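Local coordinates for protein glutathione S-transferase (Acinetobacter baumannii, PDB 4MP4) that probably transfers glutathione to electrophilic substrates, at residues Glu149-Trp163 against Ser185-Arg198. Residues are numbered along the deposited sequence; the frame is centred on the assembly and turned at random.
Sequences EKLLASDAEFLFGSW and SERLKNYALQQWQR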
ATOM      1  N   GLU A 149      -1.397  16.127 -13.445  1.00 23.56           N
ATOM      2  CA  GLU A 149      -1.857  16.903 -14.597  1.00 32.00           C
ATOM      3  C   GLU A 149      -2.507  16.023 -15.677  1.00 36.56           C
ATOM      4  O   GLU A 149      -3.468  16.433 -16.322  1.00 41.76           O
ATOM      5  CB  GLU A 149      -0.747  17.789 -15.162  1.00 32.35           C
ATOM      6  CG  GLU A 149      -1.080  19.278 -15.081  1.00 40.76           C
ATOM      7  CD  GLU A 149       0.073  20.117 -14.542  1.00 42.71           C
ATOM      8  OE1 GLU A 149      -0.165  21.295 -14.190  1.00 36.69           O
ATOM      9  OE2 GLU A 149       1.213  19.601 -14.470  1.00 47.78           O
ATOM     10  N   LYS A 150      -2.002  14.806 -15.842  1.00 33.80           N
ATOM     11  CA  LYS A 150      -2.623  13.837 -16.735  1.00 34.54           C
ATOM     12  C   LYS A 150      -4.033  13.433 -16.277  1.00 35.70           C
ATOM     13  O   LYS A 150      -4.991  13.473 -17.052  1.00 35.50           O
ATOM     14  CB  LYS A 150      -1.742  12.596 -16.859  1.00 36.17           C
ATOM     15  CG  LYS A 150      -2.345  11.508 -17.731  1.00 47.22           C
ATOM     16  CD  LYS A 150      -2.750  12.046 -19.105  1.00 58.19           C
ATOM     17  CE  LYS A 150      -3.337  10.943 -19.973  1.00 67.68           C
ATOM     18  NZ  LYS A 150      -4.298  10.103 -19.198  1.00 73.36           N
ATOM     19  N   LEU A 151      -4.153  13.048 -15.013  1.00 39.07           N
ATOM     20  CA  LEU A 151      -5.438  12.646 -14.454  1.00 35.55           C
ATOM     21  C   LEU A 151      -6.410  13.814 -14.288  1.00 35.44           C
ATOM     22  O   LEU A 151      -7.612  13.610 -14.170  1.00 39.35           O
ATOM     23  CB  LEU A 151      -5.238  11.949 -13.111  1.00 33.49           C
ATOM     24  CG  LEU A 151      -4.593  10.560 -13.086  1.00 37.24           C
ATOM     25  CD1 LEU A 151      -4.392  10.132 -11.650  1.00 32.18           C
ATOM     26  CD2 LEU A 151      -5.437   9.535 -13.835  1.00 37.46           C
ATOM     27  N   LEU A 152      -5.899  15.039 -14.272  1.00 33.12           N
ATOM     28  CA  LEU A 152      -6.774  16.201 -14.102  1.00 41.23           C
ATOM     29  C   LEU A 152      -6.894  17.063 -15.360  1.00 45.27           C
ATOM     30  O   LEU A 152      -7.189  18.261 -15.280  1.00 50.18           O
ATOM     31  CB  LEU A 152      -6.301  17.068 -12.932  1.00 39.51           C
ATOM     32  CG  LEU A 152      -6.507  16.496 -11.535  1.00 39.75           C
ATOM     33  CD1 LEU A 152      -5.826  17.414 -10.533  1.00 39.06           C
ATOM     34  CD2 LEU A 152      -8.008  16.321 -11.218  1.00 30.98           C
ATOM     35  N   ALA A 153      -6.665  16.462 -16.519  1.00 44.26           N
ATOM     36  CA  ALA A 153      -6.786  17.204 -17.770  1.00 49.80           C
ATOM     37  C   ALA A 153      -8.243  17.627 -18.029  1.00 57.68           C
ATOM     38  O   ALA A 153      -9.175  17.094 -17.419  1.00 51.09           O
ATOM     39  CB  ALA A 153      -6.213  16.393 -18.935  1.00 40.42           C
ATOM     40  N   SER A 154      -8.419  18.594 -18.930  1.00 72.22           N
ATOM     41  CA  SER A 154      -9.724  19.197 -19.234  1.00 75.01           C
ATOM     42  C   SER A 154     -10.306  19.933 -18.027  1.00 69.40           C
ATOM     43  O   SER A 154     -11.529  19.959 -17.841  1.00 64.58           O
ATOM     44  CB  SER A 154     -10.733  18.162 -19.762  1.00 76.00           C
ATOM     45  OG  SER A 154     -10.237  17.466 -20.895  1.00 74.90           O
ATOM     46  N   ASP A 155      -9.425  20.521 -17.218  1.00 63.52           N
ATOM     47  CA  ASP A 155      -9.835  21.318 -16.058  1.00 64.27           C
ATOM     48  C   ASP A 155     -10.882  20.632 -15.171  1.00 58.63           C
ATOM     49  O   ASP A 155     -11.909  21.222 -14.814  1.00 53.93           O
ATOM     50  CB  ASP A 155     -10.324  22.703 -16.496  1.00 68.02           C
ATOM     51  CG  ASP A 155      -9.204  23.735 -16.531  1.00 70.48           C
ATOM     52  OD1 ASP A 155      -8.297  23.657 -15.674  1.00 68.59           O
ATOM     53  OD2 ASP A 155      -9.231  24.623 -17.409  1.00 76.82           O
ATOM     54  N   ALA A 156     -10.614  19.372 -14.839  1.00 50.10           N
ATOM     55  CA  ALA A 156     -11.474  18.614 -13.948  1.00 48.67           C
ATOM     56  C   ALA A 156     -11.480  19.232 -12.555  1.00 44.28           C
ATOM     57  O   ALA A 156     -10.484  19.812 -12.111  1.00 46.45           O
ATOM     58  CB  ALA A 156     -11.004  17.170 -13.874  1.00 51.49           C
ATOM     59  N   GLU A 157     -12.604  19.102 -11.865  1.00 37.43           N
ATOM     60  CA  GLU A 157     -12.711  19.576 -10.492  1.00 33.35           C
ATOM     61  C   GLU A 157     -12.244  18.470  -9.520  1.00 30.50           C
ATOM     62  O   GLU A 157     -11.602  18.746  -8.512  1.00 30.30           O
ATOM     63  CB  GLU A 157     -14.148  20.026 -10.215  1.00 32.62           C
ATOM     64  CG  GLU A 157     -14.452  20.336  -8.766  1.00 45.13           C
ATOM     65  CD  GLU A 157     -15.906  20.748  -8.538  1.00 59.94           C
ATOM     66  OE1 GLU A 157     -16.663  20.888  -9.534  1.00 62.71           O
ATOM     67  OE2 GLU A 157     -16.290  20.932  -7.358  1.00 59.69           O
ATOM     68  N   PHE A 158     -12.552  17.218  -9.855  1.00 32.29           N
ATOM     69  CA  PHE A 158     -12.092  16.051  -9.095  1.00 32.34           C
ATOM     70  C   PHE A 158     -11.416  15.047 -10.029  1.00 33.85           C
ATOM     71  O   PHE A 158     -11.547  15.155 -11.238  1.00 34.71           O
ATOM     72  CB  PHE A 158     -13.266  15.387  -8.389  1.00 25.28           C
ATOM     73  CG  PHE A 158     -13.993  16.300  -7.453  1.00 29.98           C
ATOM     74  CD1 PHE A 158     -13.495  16.550  -6.180  1.00 36.61           C
ATOM     75  CD2 PHE A 158     -15.166  16.923  -7.845  1.00 29.44           C
ATOM     76  CE1 PHE A 158     -14.159  17.390  -5.307  1.00 27.44           C
ATOM     77  CE2 PHE A 158     -15.836  17.764  -6.978  1.00 26.61           C
ATOM     78  CZ  PHE A 158     -15.330  17.998  -5.707  1.00 25.98           C
ATOM     79  N   LEU A 159     -10.698  14.077  -9.466  1.00 32.66           N
ATOM     80  CA  LEU A 159      -9.920  13.123 -10.261  1.00 26.20           C
ATOM     81  C   LEU A 159     -10.773  12.200 -11.122  1.00 29.54           C
ATOM     82  O   LEU A 159     -10.413  11.893 -12.256  1.00 35.03           O
ATOM     83  CB  LEU A 159      -9.056  12.262  -9.337  1.00 26.03           C
ATOM     84  CG  LEU A 159      -7.759  12.866  -8.806  1.00 25.55           C
ATOM     85  CD1 LEU A 159      -7.190  11.963  -7.708  1.00 13.24           C
ATOM     86  CD2 LEU A 159      -6.768  13.062  -9.957  1.00 15.62           C
ATOM     87  N   PHE A 160     -11.902  11.761 -10.577  1.00 30.19           N
ATOM     88  CA  PHE A 160     -12.688  10.696 -11.183  1.00 30.21           C
ATOM     89  C   PHE A 160     -14.156  11.079 -11.381  1.00 36.34           C
ATOM     90  O   PHE A 160     -15.050  10.235 -11.285  1.00 39.28           O
ATOM     91  CB  PHE A 160     -12.568   9.421 -10.335  1.00 25.09           C
ATOM     92  CG  PHE A 160     -11.154   8.957 -10.160  1.00 25.95           C
ATOM     93  CD1 PHE A 160     -10.425   8.491 -11.249  1.00 25.83           C
ATOM     94  CD2 PHE A 160     -10.535   9.018  -8.921  1.00 23.62           C
ATOM     95  CE1 PHE A 160      -9.104   8.084 -11.104  1.00 25.66           C
ATOM     96  CE2 PHE A 160      -9.227   8.607  -8.769  1.00 24.81           C
ATOM     97  CZ  PHE A 160      -8.506   8.138  -9.864  1.00 23.71           C
ATOM     98  N   GLY A 161     -14.394  12.353 -11.673  1.00 32.80           N
ATOM     99  CA  GLY A 161     -15.745  12.857 -11.875  1.00 30.83           C
ATOM    100  C   GLY A 161     -16.222  13.569 -10.630  1.00 32.93           C
ATOM    101  O   GLY A 161     -16.114  14.793 -10.502  1.00 36.37           O
ATOM    102  N   SER A 162     -16.730  12.789  -9.690  1.00 31.82           N
ATOM    103  CA  SER A 162     -17.097  13.325  -8.391  1.00 28.79           C
ATOM    104  C   SER A 162     -16.010  13.033  -7.368  1.00 25.38           C
ATOM    105  O   SER A 162     -15.095  12.255  -7.607  1.00 31.76           O
ATOM    106  CB  SER A 162     -18.443  12.755  -7.932  1.00 32.82           C
ATOM    107  OG  SER A 162     -18.436  11.343  -7.939  1.00 31.23           O
ATOM    108  N   TRP A 163     -16.122  13.673  -6.222  1.00 26.21           N
ATOM    109  CA  TRP A 163     -15.144  13.529  -5.171  1.00 22.96           C
ATOM    110  C   TRP A 163     -14.892  12.068  -4.763  1.00 26.44           C
ATOM    111  O   TRP A 163     -15.817  11.270  -4.671  1.00 30.11           O
ATOM    112  CB  TRP A 163     -15.592  14.341  -3.961  1.00 16.23           C
ATOM    113  CG  TRP A 163     -14.569  14.325  -2.890  1.00 27.77           C
ATOM    114  CD1 TRP A 163     -13.519  15.192  -2.745  1.00 18.47           C
ATOM    115  CD2 TRP A 163     -14.463  13.384  -1.821  1.00 23.30           C
ATOM    116  NE1 TRP A 163     -12.779  14.852  -1.645  1.00 22.73           N
ATOM    117  CE2 TRP A 163     -13.328  13.739  -1.059  1.00 24.18           C
ATOM    118  CE3 TRP A 163     -15.211  12.265  -1.436  1.00 18.81           C
ATOM    119  CZ2 TRP A 163     -12.923  13.031   0.068  1.00 23.52           C
ATOM    120  CZ3 TRP A 163     -14.810  11.556  -0.309  1.00 22.50           C
ATOM    121  CH2 TRP A 163     -13.676  11.944   0.429  1.00 28.83           C
ATOM    122  N   SER A 185       2.481  24.303 -10.369  1.00 26.69           N
ATOM    123  CA  SER A 185       1.685  24.956 -11.408  1.00 25.63           C
ATOM    124  C   SER A 185       0.408  25.583 -10.833  1.00 26.89           C
ATOM    125  O   SER A 185      -0.157  25.073  -9.866  1.00 33.58           O
ATOM    126  CB  SER A 185       1.327  23.952 -12.501  1.00 24.59           C
ATOM    127  OG  SER A 185       0.175  23.216 -12.128  1.00 31.05           O
ATOM    128  N   GLU A 186      -0.028  26.694 -11.424  1.00 26.19           N
ATOM    129  CA  GLU A 186      -1.265  27.362 -11.026  1.00 27.69           C
ATOM    130  C   GLU A 186      -2.469  26.422 -11.020  1.00 30.80           C
ATOM    131  O   GLU A 186      -3.317  26.479 -10.126  1.00 37.07           O
ATOM    132  CB  GLU A 186      -1.556  28.566 -11.930  1.00 32.43           C
ATOM    133  CG  GLU A 186      -0.685  29.795 -11.653  1.00 52.33           C
ATOM    134  CD  GLU A 186      -0.813  30.312 -10.218  1.00 60.23           C
ATOM    135  OE1 GLU A 186      -1.931  30.231  -9.653  1.00 62.39           O
ATOM    136  OE2 GLU A 186       0.207  30.783  -9.655  1.00 55.39           O
ATOM    137  N   ARG A 187      -2.532  25.553 -12.018  1.00 25.16           N
ATOM    138  CA  ARG A 187      -3.651  24.626 -12.168  1.00 27.45           C
ATOM    139  C   ARG A 187      -3.740  23.665 -10.983  1.00 30.58           C
ATOM    140  O   ARG A 187      -4.835  23.361 -10.504  1.00 35.52           O
ATOM    141  CB  ARG A 187      -3.523  23.859 -13.489  1.00 24.96           C
ATOM    142  CG  ARG A 187      -4.257  22.544 -13.531  1.00 50.95           C
ATOM    143  CD  ARG A 187      -5.684  22.755 -13.904  1.00 54.98           C
ATOM    144  NE  ARG A 187      -6.449  21.515 -13.842  1.00 58.55           N
ATOM    145  CZ  ARG A 187      -7.181  21.145 -12.798  1.00 55.10           C
ATOM    146  NH1 ARG A 187      -7.241  21.922 -11.719  1.00 49.57           N
ATOM    147  NH2 ARG A 187      -7.856  20.002 -12.833  1.00 55.18           N
ATOM    148  N   LEU A 188      -2.582  23.212 -10.500  1.00 25.84           N
ATOM    149  CA  LEU A 188      -2.529  22.268  -9.387  1.00 20.78           C
ATOM    150  C   LEU A 188      -2.717  22.921  -8.019  1.00 19.75           C
ATOM    151  O   LEU A 188      -3.197  22.272  -7.089  1.00 20.17           O
ATOM    152  CB  LEU A 188      -1.241  21.450  -9.420  1.00 17.29           C
ATOM    153  CG  LEU A 188      -1.152  20.505 -10.616  1.00 21.65           C
ATOM    154  CD1 LEU A 188       0.197  19.814 -10.660  1.00 17.48           C
ATOM    155  CD2 LEU A 188      -2.303  19.492 -10.565  1.00 20.68           C
ATOM    156  N   LYS A 189      -2.348  24.194  -7.888  1.00 19.33           N
ATOM    157  CA  LYS A 189      -2.644  24.927  -6.655  1.00 17.17           C
ATOM    158  C   LYS A 189      -4.150  25.099  -6.515  1.00 17.82           C
ATOM    159  O   LYS A 189      -4.722  24.829  -5.459  1.00 32.49           O
ATOM    160  CB  LYS A 189      -1.966  26.293  -6.638  1.00 17.94           C
ATOM    161  CG  LYS A 189      -0.474  26.227  -6.350  1.00 20.55           C
ATOM    162  CD  LYS A 189       0.140  27.607  -6.373  1.00 26.19           C
ATOM    163  CE  LYS A 189       1.648  27.566  -6.272  1.00 39.65           C
ATOM    164  NZ  LYS A 189       2.217  28.939  -6.430  1.00 47.94           N
ATOM    165  N   ASN A 190      -4.791  25.536  -7.590  1.00 19.59           N
ATOM    166  CA  ASN A 190      -6.244  25.664  -7.611  1.00 34.46           C
ATOM    167  C   ASN A 190      -6.949  24.368  -7.201  1.00 30.47           C
ATOM    168  O   ASN A 190      -7.847  24.397  -6.360  1.00 23.97           O
ATOM    169  CB  ASN A 190      -6.734  26.141  -8.984  1.00 35.27           C
ATOM    170  CG  ASN A 190      -6.397  27.599  -9.248  1.00 50.09           C
ATOM    171  OD1 ASN A 190      -6.248  28.402  -8.318  1.00 47.32           O
ATOM    172  ND2 ASN A 190      -6.278  27.953 -10.526  1.00 58.75           N
ATOM    173  N   TYR A 191      -6.526  23.243  -7.788  1.00 25.05           N
ATOM    174  CA  TYR A 191      -7.058  21.931  -7.427  1.00 20.88           C
ATOM    175  C   TYR A 191      -6.857  21.634  -5.950  1.00 17.29           C
ATOM    176  O   TYR A 191      -7.794  21.274  -5.241  1.00 17.96           O
ATOM    177  CB  TYR A 191      -6.383  20.816  -8.234  1.00 28.16           C
ATOM    178  CG  TYR A 191      -6.759  19.427  -7.740  1.00 22.53           C
ATOM    179  CD1 TYR A 191      -8.023  18.899  -7.993  1.00 22.44           C
ATOM    180  CD2 TYR A 191      -5.855  18.652  -7.023  1.00 16.40           C
ATOM    181  CE1 TYR A 191      -8.376  17.644  -7.543  1.00 22.20           C
ATOM    182  CE2 TYR A 191      -6.191  17.390  -6.576  1.00 23.69           C
ATOM    183  CZ  TYR A 191      -7.461  16.887  -6.829  1.00 24.80           C
ATOM    184  OH  TYR A 191      -7.823  15.634  -6.374  1.00 19.36           O
ATOM    185  N   ALA A 192      -5.622  21.783  -5.493  1.00 18.86           N
ATOM    186  CA  ALA A 192      -5.292  21.466  -4.112  1.00 20.09           C
ATOM    187  C   ALA A 192      -6.036  22.371  -3.127  1.00 18.11           C
ATOM    188  O   ALA A 192      -6.580  21.888  -2.150  1.00 18.27           O
ATOM    189  CB  ALA A 192      -3.799  21.559  -3.904  1.00 21.17           C
ATOM    190  N   LEU A 193      -6.076  23.679  -3.398  1.00 20.53           N
ATOM    191  CA  LEU A 193      -6.725  24.623  -2.488  1.00 20.36           C
ATOM    192  C   LEU A 193      -8.199  24.307  -2.342  1.00 24.39           C
ATOM    193  O   LEU A 193      -8.748  24.311  -1.248  1.00 34.10           O
ATOM    194  CB  LEU A 193      -6.553  26.076  -2.958  1.00 26.23           C
ATOM    195  CG  LEU A 193      -7.588  27.059  -2.363  1.00 34.02           C
ATOM    196  CD1 LEU A 193      -7.397  27.304  -0.849  1.00 27.73           C
ATOM    197  CD2 LEU A 193      -7.648  28.391  -3.131  1.00 39.46           C
ATOM    198  N   GLN A 194      -8.836  24.034  -3.466  1.00 22.69           N
ATOM    199  CA  GLN A 194     -10.233  23.678  -3.452  1.00 23.52           C
ATOM    200  C   GLN A 194     -10.445  22.386  -2.670  1.00 27.63           C
ATOM    201  O   GLN A 194     -11.375  22.280  -1.870  1.00 36.92           O
ATOM    202  CB  GLN A 194     -10.767  23.552  -4.875  1.00 23.96           C
ATOM    203  CG  GLN A 194     -12.107  22.866  -4.922  1.00 39.93           C
ATOM    204  CD  GLN A 194     -12.737  22.874  -6.298  1.00 51.80           C
ATOM    205  OE1 GLN A 194     -13.802  22.291  -6.497  1.00 57.99           O
ATOM    206  NE2 GLN A 194     -12.091  23.541  -7.255  1.00 50.80           N
ATOM    207  N   GLN A 195      -9.580  21.404  -2.886  1.00 21.02           N
ATOM    208  CA  GLN A 195      -9.703  20.165  -2.134  1.00 19.47           C
ATOM    209  C   GLN A 195      -9.579  20.401  -0.629  1.00 22.01           C
ATOM    210  O   GLN A 195     -10.250  19.749   0.165  1.00 21.44           O
ATOM    211  CB  GLN A 195      -8.700  19.114  -2.623  1.00 14.89           C
ATOM    212  CG  GLN A 195      -8.989  18.638  -4.060  1.00 21.31           C
ATOM    213  CD  GLN A 195     -10.453  18.227  -4.264  1.00 21.93           C
ATOM    214  OE1 GLN A 195     -11.077  17.671  -3.365  1.00 17.01           O
ATOM    215  NE2 GLN A 195     -10.995  18.500  -5.448  1.00 25.06           N
ATOM    216  N   TRP A 196      -8.731  21.356  -0.256  1.00 21.33           N
ATOM    217  CA  TRP A 196      -8.469  21.677   1.146  1.00 21.50           C
ATOM    218  C   TRP A 196      -9.683  22.324   1.821  1.00 20.21           C
ATOM    219  O   TRP A 196      -9.802  22.299   3.044  1.00 20.08           O
ATOM    220  CB  TRP A 196      -7.236  22.596   1.250  1.00 11.99           C
ATOM    221  CG  TRP A 196      -6.324  22.262   2.380  1.00 23.14           C
ATOM    222  CD1 TRP A 196      -5.969  23.077   3.421  1.00 19.94           C
ATOM    223  CD2 TRP A 196      -5.647  21.013   2.598  1.00 17.12           C
ATOM    224  NE1 TRP A 196      -5.112  22.411   4.272  1.00 22.94           N
ATOM    225  CE2 TRP A 196      -4.895  21.137   3.786  1.00 15.97           C
ATOM    226  CE3 TRP A 196      -5.605  19.792   1.904  1.00 16.54           C
ATOM    227  CZ2 TRP A 196      -4.108  20.104   4.297  1.00 12.98           C
ATOM    228  CZ3 TRP A 196      -4.812  18.755   2.415  1.00 15.57           C
ATOM    229  CH2 TRP A 196      -4.089  18.917   3.601  1.00  8.80           C
ATOM    230  N   GLN A 197     -10.577  22.902   1.018  1.00 21.35           N
ATOM    231  CA  GLN A 197     -11.748  23.611   1.537  1.00 24.30           C
ATOM    232  C   GLN A 197     -12.937  22.684   1.676  1.00 21.77           C
ATOM    233  O   GLN A 197     -13.993  23.090   2.134  1.00 28.57           O
ATOM    234  CB  GLN A 197     -12.121  24.798   0.636  1.00 26.67           C
ATOM    235  CG  GLN A 197     -11.063  25.882   0.599  1.00 38.62           C
ATOM    236  CD  GLN A 197     -10.883  26.574   1.944  1.00 54.12           C
ATOM    237  OE1 GLN A 197     -11.856  26.797   2.678  1.00 59.98           O
ATOM    238  NE2 GLN A 197      -9.634  26.922   2.273  1.00 51.87           N
ATOM    239  N   ARG A 198     -12.762  21.435   1.262  1.00 25.74           N
ATOM    240  CA  ARG A 198     -13.745  20.394   1.528  1.00 27.69           C
ATOM    241  C   ARG A 198     -13.996  20.387   3.042  1.00 27.00           C
ATOM    242  O   ARG A 198     -13.046  20.441   3.818  1.00 29.58           O
ATOM    243  CB  ARG A 198     -13.188  19.050   1.052  1.00 29.28           C
ATOM    244  CG  ARG A 198     -14.126  17.871   1.156  1.00 29.02           C
ATOM    245  CD  ARG A 198     -14.798  17.601  -0.171  1.00 26.09           C
ATOM    246  NE  ARG A 198     -15.704  16.466  -0.070  1.00 36.49           N
ATOM    247  CZ  ARG A 198     -16.659  16.190  -0.951  1.00 34.99           C
ATOM    248  NH1 ARG A 198     -16.831  16.966  -2.014  1.00 24.98           N
ATOM    249  NH2 ARG A 198     -17.439  15.132  -0.769  1.00 29.91           N
TER
HETATM  250  O   HOH W   1      -4.691  19.339 -15.698  1.00 32.72           O
HETATM  251  O   HOH W   2      -9.532  22.442 -10.301  1.00 41.92           O
HETATM  252  O   HOH W   3     -10.811  16.822  -0.882  1.00 12.39           O
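Leu152, Arg187 and Tyr191 lie at the middle of a loop-on-helix contact in the all-helical C-terminal domain. The loop leaving helix 135-151 runs along helix 186-196. CD1 of Leu152 sits over the centre of one Tyr191 ring face, 3.6 Å from the centroid. CG of Gln195 lies on the opposite face. Arg187 bends at chi2 (84°) and turns its guanidinium to the loop backbone. Its NH2 gives Leu152 O a nearly straight bond of 3.1 Å (165°), in the carbonyl plane on a lone pair. The same NH2 makes a weak, bent bond to Ala156 O. Asp155 OD1 lies 3.4 Å from Arg187 NE but out of the guanidinium plane. Asp155 is poorly ordered, so this charge-only salt bridge is a loose one.

In this glutathione transferase fold, Asp167 of helix 165-178 ties both sides together. Its OD1 accepts from Tyr191 OH and Leu159 N. Ser185 is the N-cap of helix 186-196: its OG accepts from Leu188 N and donates to Glu149 OE1 (2.8 Å). At the far end, the Arg198 guanidinium lies flat on Trp163 in a cation-pi stack, with planes 5° apart and centres 3.6 Å apart. Arg198 NH2 also forms a salt bridge with Glu30 of helix 19-30, in the thioredoxin-like domain.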